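Aminotransferase AspB (Helicobacter pylori 26695, PDB 3EZS) probably acts as a pyridoxal 5'-phosphate-dependent transaminase of the class I and II aminotransferase family. Local coordinates at residues A[66-71]-A[274-279]; A[230-235]-A[280-285]. All coordinates share one frame; numbering follows the deposited sequence.

Interaction 1: residues A[66-71]-A[274-279]; sequences AAQRGF and AAWLDD
In this fold type I aminotransferase, helix 62-76 packs against the C-terminal end of helix 266-277, with W276 lying against Q68 and F71 and L277 against A67. The backbones come closest at A67 and L277, whose CA atoms are 5.6 Å apart; A67 CB fits against L277 CG at 4.1 Å and also faces the CB of W276. The indole carries most of the contact. Q68 lays its CG over the five-membered ring of W276, 3.7 Å from the centroid and only 11° off the normal, while its amide plane is steeply inclined to the indole. At the other end of the indole, F71 meets the six-membered ring obliquely, the planes 54° apart. F71 CG is anti to the backbone N (chi1 165°), which carries it toward the indole; W276 CZ3 lies over one face of the ring, toward its rim, 3.5 Å from F71 CD2. Q68 and W276 are buried, yet their polar ends are satisfied by the neighbouring strands and loop: Q68 OE1 pairs with S87, Q68 NE2 with the carbonyl of G241, and W276 NE1 with S240. Q68 NE2 and W276 NE1, 3.3 Å apart, are both donors and do not bond to each other.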
loop_
_atom_site.group_PDB
_atom_site.type_symbol
_atom_site.label_atom_id
_atom_site.label_comp_id
_atom_site.label_asym_id
_atom_site.label_seq_id
_atom_site.Cartn_x
_atom_site.Cartn_y
_atom_site.Cartn_z
ATOM N N ALA A 66 17.477 -5.132 -8.616
ATOM C CA ALA A 66 18.884 -5.059 -9.035
ATOM C C ALA A 66 19.378 -3.607 -9.108
ATOM O O ALA A 66 20.478 -3.315 -8.666
ATOM C CB ALA A 66 19.085 -5.772 -10.385
ATOM N N ALA A 67 18.569 -2.697 -9.658
ATOM C CA ALA A 67 18.944 -1.271 -9.705
ATOM C C ALA A 67 19.093 -0.714 -8.291
ATOM O O ALA A 67 19.981 0.108 -8.029
ATOM C CB ALA A 67 17.917 -0.448 -10.481
ATOM N N GLN A 68 18.227 -1.147 -7.374
ATOM C CA GLN A 68 18.310 -0.676 -5.993
ATOM C C GLN A 68 19.566 -1.219 -5.297
ATOM O O GLN A 68 20.226 -0.506 -4.525
ATOM C CB GLN A 68 17.030 -1.026 -5.237
ATOM C CG GLN A 68 15.806 -0.219 -5.721
ATOM C CD GLN A 68 14.519 -0.584 -4.996
ATOM O OE1 GLN A 68 14.287 -1.751 -4.682
ATOM N NE2 GLN A 68 13.665 0.412 -4.753
ATOM N N ARG A 69 19.888 -2.487 -5.562
ATOM C CA ARG A 69 21.105 -3.074 -5.020
ATOM C C ARG A 69 22.339 -2.353 -5.587
ATOM O O ARG A 69 23.289 -2.077 -4.856
ATOM C CB ARG A 69 21.183 -4.577 -5.298
ATOM C CG ARG A 69 20.095 -5.375 -4.600
ATOM C CD ARG A 69 20.428 -6.867 -4.499
ATOM N NE ARG A 69 20.584 -7.501 -5.802
ATOM C CZ ARG A 69 19.584 -7.924 -6.573
ATOM N NH1 ARG A 69 18.319 -7.794 -6.193
ATOM N NH2 ARG A 69 19.853 -8.478 -7.743
ATOM N N GLY A 70 22.324 -2.055 -6.882
ATOM C CA GLY A 70 23.440 -1.342 -7.521
ATOM C C GLY A 70 23.685 0.002 -6.851
ATOM O O GLY A 70 24.829 0.375 -6.582
ATOM N N PHE A 71 22.593 0.712 -6.574
ATOM C CA PHE A 71 22.645 1.967 -5.820
ATOM C C PHE A 71 23.355 1.791 -4.472
ATOM O O PHE A 71 24.255 2.570 -4.126
ATOM C CB PHE A 71 21.238 2.554 -5.586
ATOM C CG PHE A 71 21.220 3.625 -4.533
ATOM C CD1 PHE A 71 21.768 4.872 -4.793
ATOM C CD2 PHE A 71 20.721 3.369 -3.273
ATOM C CE1 PHE A 71 21.808 5.822 -3.832
ATOM C CE2 PHE A 71 20.762 4.318 -2.306
ATOM C CZ PHE A 71 21.283 5.567 -2.595
ATOM N N ALA A 274 15.108 3.717 -13.638
ATOM C CA ALA A 274 15.950 4.701 -14.304
ATOM C C ALA A 274 16.523 5.667 -13.260
ATOM O O ALA A 274 17.700 6.001 -13.319
ATOM C CB ALA A 274 15.160 5.444 -15.398
ATOM N N ALA A 275 15.704 6.076 -12.288
ATOM C CA ALA A 275 16.138 6.975 -11.204
ATOM C C ALA A 275 17.230 6.352 -10.345
ATOM O O ALA A 275 18.256 6.985 -10.089
ATOM C CB ALA A 275 14.930 7.413 -10.312
ATOM N N TRP A 276 17.034 5.101 -9.927
ATOM C CA TRP A 276 18.022 4.441 -9.059
ATOM C C TRP A 276 19.349 4.150 -9.749
ATOM O O TRP A 276 20.355 4.051 -9.077
ATOM C CB TRP A 276 17.482 3.144 -8.443
ATOM C CG TRP A 276 16.433 3.300 -7.346
ATOM C CD1 TRP A 276 15.114 2.978 -7.426
ATOM C CD2 TRP A 276 16.641 3.795 -6.004
ATOM N NE1 TRP A 276 14.488 3.236 -6.225
ATOM C CE2 TRP A 276 15.396 3.748 -5.343
ATOM C CE3 TRP A 276 17.753 4.294 -5.310
ATOM C CZ2 TRP A 276 15.233 4.149 -4.004
ATOM C CZ3 TRP A 276 17.580 4.716 -3.972
ATOM C CH2 TRP A 276 16.334 4.611 -3.339
ATOM N N LEU A 277 19.332 3.966 -11.068
ATOM C CA LEU A 277 20.535 3.698 -11.841
ATOM C C LEU A 277 21.450 4.928 -12.026
ATOM O O LEU A 277 22.638 4.777 -12.302
ATOM C CB LEU A 277 20.160 3.182 -13.234
ATOM C CG LEU A 277 19.581 1.788 -13.455
ATOM C CD1 LEU A 277 18.836 1.670 -14.809
ATOM C CD2 LEU A 277 20.680 0.714 -13.338
ATOM N N ASP A 278 20.889 6.130 -11.890
ATOM C CA ASP A 278 21.628 7.368 -12.143
ATOM C C ASP A 278 21.947 8.163 -10.884
ATOM O O ASP A 278 21.085 8.301 -9.986
ATOM C CB ASP A 278 20.797 8.262 -13.053
ATOM C CG ASP A 278 21.468 9.577 -13.334
ATOM O OD1 ASP A 278 22.519 9.569 -13.995
ATOM O OD2 ASP A 278 20.944 10.617 -12.900
ATOM N N ASP A 279 23.175 8.689 -10.830
ATOM C CA ASP A 279 23.642 9.511 -9.706
ATOM C C ASP A 279 23.725 11.009 -10.016
ATOM O O ASP A 279 23.729 11.826 -9.108
ATOM C CB ASP A 279 25.024 9.031 -9.245
ATOM C CG ASP A 279 24.986 7.650 -8.585
ATOM O OD1 ASP A 279 23.924 7.229 -8.098
ATOM O OD2 ASP A 279 26.024 6.987 -8.559
#

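Interaction 2: residues A[230-235]-A[280-285]; sequences SKRSSA and RHAEFF. With PO4 (phosphate ion), chain C.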
loop_
_atom_site.group_PDB
_atom_site.type_symbol
_atom_site.label_atom_id
_atom_site.label_comp_id
_atom_site.label_asym_id
_atom_site.label_seq_id
_atom_site.Cartn_x
_atom_site.Cartn_y
_atom_site.Cartn_z
ATOM N N SER A 230 12.155 9.458 -2.854
ATOM C CA SER A 230 11.393 10.700 -2.891
ATOM C C SER A 230 12.189 11.980 -2.849
ATOM O O SER A 230 11.937 12.875 -3.651
ATOM C CB SER A 230 10.361 10.708 -1.762
ATOM O OG SER A 230 9.528 9.569 -1.874
ATOM N N LYS A 231 13.124 12.076 -1.905
ATOM C CA LYS A 231 13.921 13.312 -1.726
ATOM C C LYS A 231 15.114 13.348 -2.646
ATOM O O LYS A 231 15.410 14.375 -3.271
ATOM C CB LYS A 231 14.319 13.482 -0.259
ATOM C CG LYS A 231 13.107 13.875 0.592
ATOM C CD LYS A 231 13.271 13.454 2.022
ATOM C CE LYS A 231 12.049 13.847 2.852
ATOM N NZ LYS A 231 10.746 13.478 2.239
ATOM N N ARG A 232 15.764 12.201 -2.757
ATOM C CA ARG A 232 16.921 12.024 -3.618
ATOM C C ARG A 232 16.687 12.470 -5.056
ATOM O O ARG A 232 17.561 13.119 -5.649
ATOM C CB ARG A 232 17.292 10.529 -3.632
ATOM C CG ARG A 232 18.433 10.162 -4.516
ATOM C CD ARG A 232 18.705 8.667 -4.503
ATOM N NE ARG A 232 19.936 8.389 -5.241
ATOM C CZ ARG A 232 20.021 8.070 -6.538
ATOM N NH1 ARG A 232 18.947 7.912 -7.306
ATOM N NH2 ARG A 232 21.214 7.886 -7.065
ATOM N N SER A 233 15.530 12.110 -5.623
ATOM C CA SER A 233 15.275 12.360 -7.045
ATOM C C SER A 233 14.120 13.291 -7.357
ATOM O O SER A 233 13.704 13.374 -8.501
ATOM C CB SER A 233 15.033 11.015 -7.734
ATOM O OG SER A 233 16.065 10.078 -7.425
ATOM N N SER A 234 13.623 14.024 -6.366
ATOM C CA SER A 234 12.448 14.908 -6.551
ATOM C C SER A 234 11.334 14.195 -7.335
ATOM O O SER A 234 10.745 14.752 -8.289
ATOM C CB SER A 234 12.831 16.216 -7.242
ATOM O OG SER A 234 13.803 16.934 -6.504
ATOM N N ALA A 235 11.072 12.960 -6.913
ATOM C CA ALA A 235 10.080 12.091 -7.526
ATOM C C ALA A 235 9.269 11.337 -6.475
ATOM O O ALA A 235 9.218 10.108 -6.541
ATOM C CB ALA A 235 10.782 11.080 -8.452
ATOM N N ARG A 280 23.753 11.358 -11.287
ATOM C CA ARG A 280 23.906 12.734 -11.718
ATOM C C ARG A 280 22.815 13.628 -11.241
ATOM O O ARG A 280 23.098 14.661 -10.639
ATOM C CB ARG A 280 23.947 12.814 -13.234
ATOM C CG ARG A 280 25.176 12.209 -13.810
ATOM C CD ARG A 280 25.062 12.070 -15.309
ATOM N NE ARG A 280 26.291 11.476 -15.811
ATOM C CZ ARG A 280 26.468 10.984 -17.030
ATOM N NH1 ARG A 280 25.486 10.982 -17.932
ATOM N NH2 ARG A 280 27.645 10.463 -17.335
ATOM N N HIS A 281 21.573 13.240 -11.505
ATOM C CA HIS A 281 20.445 14.059 -11.083
ATOM C C HIS A 281 20.383 14.197 -9.545
ATOM O O HIS A 281 20.026 15.249 -9.047
ATOM C CB HIS A 281 19.123 13.515 -11.641
ATOM C CG HIS A 281 18.588 12.343 -10.883
ATOM N ND1 HIS A 281 19.127 11.083 -10.983
ATOM C CD2 HIS A 281 17.576 12.250 -9.990
ATOM C CE1 HIS A 281 18.468 10.258 -10.186
ATOM N NE2 HIS A 281 17.512 10.938 -9.583
ATOM N N ALA A 282 20.745 13.147 -8.801
ATOM C CA ALA A 282 20.721 13.187 -7.335
ATOM C C ALA A 282 21.694 14.234 -6.836
ATOM O O ALA A 282 21.379 15.038 -5.937
ATOM C CB ALA A 282 21.078 11.817 -6.737
ATOM N N GLU A 283 22.881 14.222 -7.418
ATOM C CA GLU A 283 23.915 15.180 -7.081
ATOM C C GLU A 283 23.443 16.624 -7.353
ATOM O O GLU A 283 23.712 17.538 -6.563
ATOM C CB GLU A 283 25.177 14.838 -7.894
ATOM C CG GLU A 283 26.348 15.807 -7.741
ATOM C CD GLU A 283 26.864 15.895 -6.313
ATOM O OE1 GLU A 283 26.664 14.938 -5.533
ATOM O OE2 GLU A 283 27.493 16.920 -5.987
ATOM N N PHE A 284 22.750 16.831 -8.469
ATOM C CA PHE A 284 22.230 18.161 -8.822
ATOM C C PHE A 284 21.340 18.708 -7.694
ATOM O O PHE A 284 21.472 19.871 -7.293
ATOM C CB PHE A 284 21.455 18.104 -10.138
ATOM C CG PHE A 284 20.755 19.393 -10.502
ATOM C CD1 PHE A 284 21.406 20.368 -11.243
ATOM C CD2 PHE A 284 19.440 19.619 -10.114
ATOM C CE1 PHE A 284 20.771 21.547 -11.582
ATOM C CE2 PHE A 284 18.781 20.806 -10.455
ATOM C CZ PHE A 284 19.453 21.775 -11.190
ATOM N N PHE A 285 20.456 17.866 -7.165
ATOM C CA PHE A 285 19.590 18.300 -6.070
ATOM C C PHE A 285 20.353 18.435 -4.751
ATOM O O PHE A 285 20.149 19.404 -4.018
ATOM C CB PHE A 285 18.378 17.384 -5.914
ATOM C CG PHE A 285 17.485 17.349 -7.121
ATOM C CD1 PHE A 285 16.945 18.534 -7.647
ATOM C CD2 PHE A 285 17.142 16.134 -7.713
ATOM C CE1 PHE A 285 16.121 18.506 -8.769
ATOM C CE2 PHE A 285 16.320 16.098 -8.833
ATOM C CZ PHE A 285 15.800 17.289 -9.357
HETATM P P PO4 C . 8.379 8.373 1.456
HETATM O O1 PO4 C . 9.447 7.412 1.012
HETATM O O2 PO4 C . 7.121 7.646 1.790
HETATM O O3 PO4 C . 8.072 9.316 0.347
HETATM O O4 PO4 C . 8.852 9.060 2.702
HETATM O O HOH W 1 19.809 13.917 -4.162
#
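Residues 230-232 have helical backbone angles without regular helical bonding, and S234 takes a left-handed conformation (phi 45°, psi 46°) as the loop passes the first turns of helix 280-299, R232 and A282 being nearest by CA. The loop follows strand 223-228 in the large domain of the aminotransferase fold, and its S-x-S-K sequence suggests that K231, whose NZ is hydrogen-bonded to Y55 OH of the second subunit, is the lysine that carries pyridoxal phosphate in this family. A phosphate ion, probably from the crystallisation liquor, accepts a 2.7 Å bond from S230 OG to its O3; S228, R239 and the backbone N atoms of S91 and R92 also bind it, a position consistent with the cofactor's phosphate site. Against the helix, S233 OG and H281 NE2 are hydrogen-bonded at 2.7 Å, the hydroxyl meeting the imidazole at its edge. D278 holds ND1 of the same ring. R232 runs extended past A282, whose CB lies over one guanidinium face, 3.9 Å from R232 CZ; R232 NE forms a salt bridge with E198. S234 lies over one face of the F285 ring, its OG above the centre, 3.5 Å from F285 CZ, and its CB making a CH-pi contact. Water 1 donates to both backbones, reaching R232 O at 2.8 Å and A282 O at 2.6 Å.

How the interactions relate
The centres of the two contacts lie about 12 Å apart, on the same side of the chain's centre. Their segments alternate along the sequence, 66-71, 230-235, 274-279 and 280-285, and helices 266-277 and 280-299 follow each other directly, so the short turn at 278-279 passes from interaction 1 into interaction 2. R232 ties them together: its NH2 forms a salt bridge with D279 OD1 and a probable hydrogen bond with D278 O, each at 3.0 Å, while its NE packs against F71 CE1. Together they join helix 62-76, the 278-279 turn and the loop bearing the probable cofactor lysine, which leads back to the phosphate-binding region.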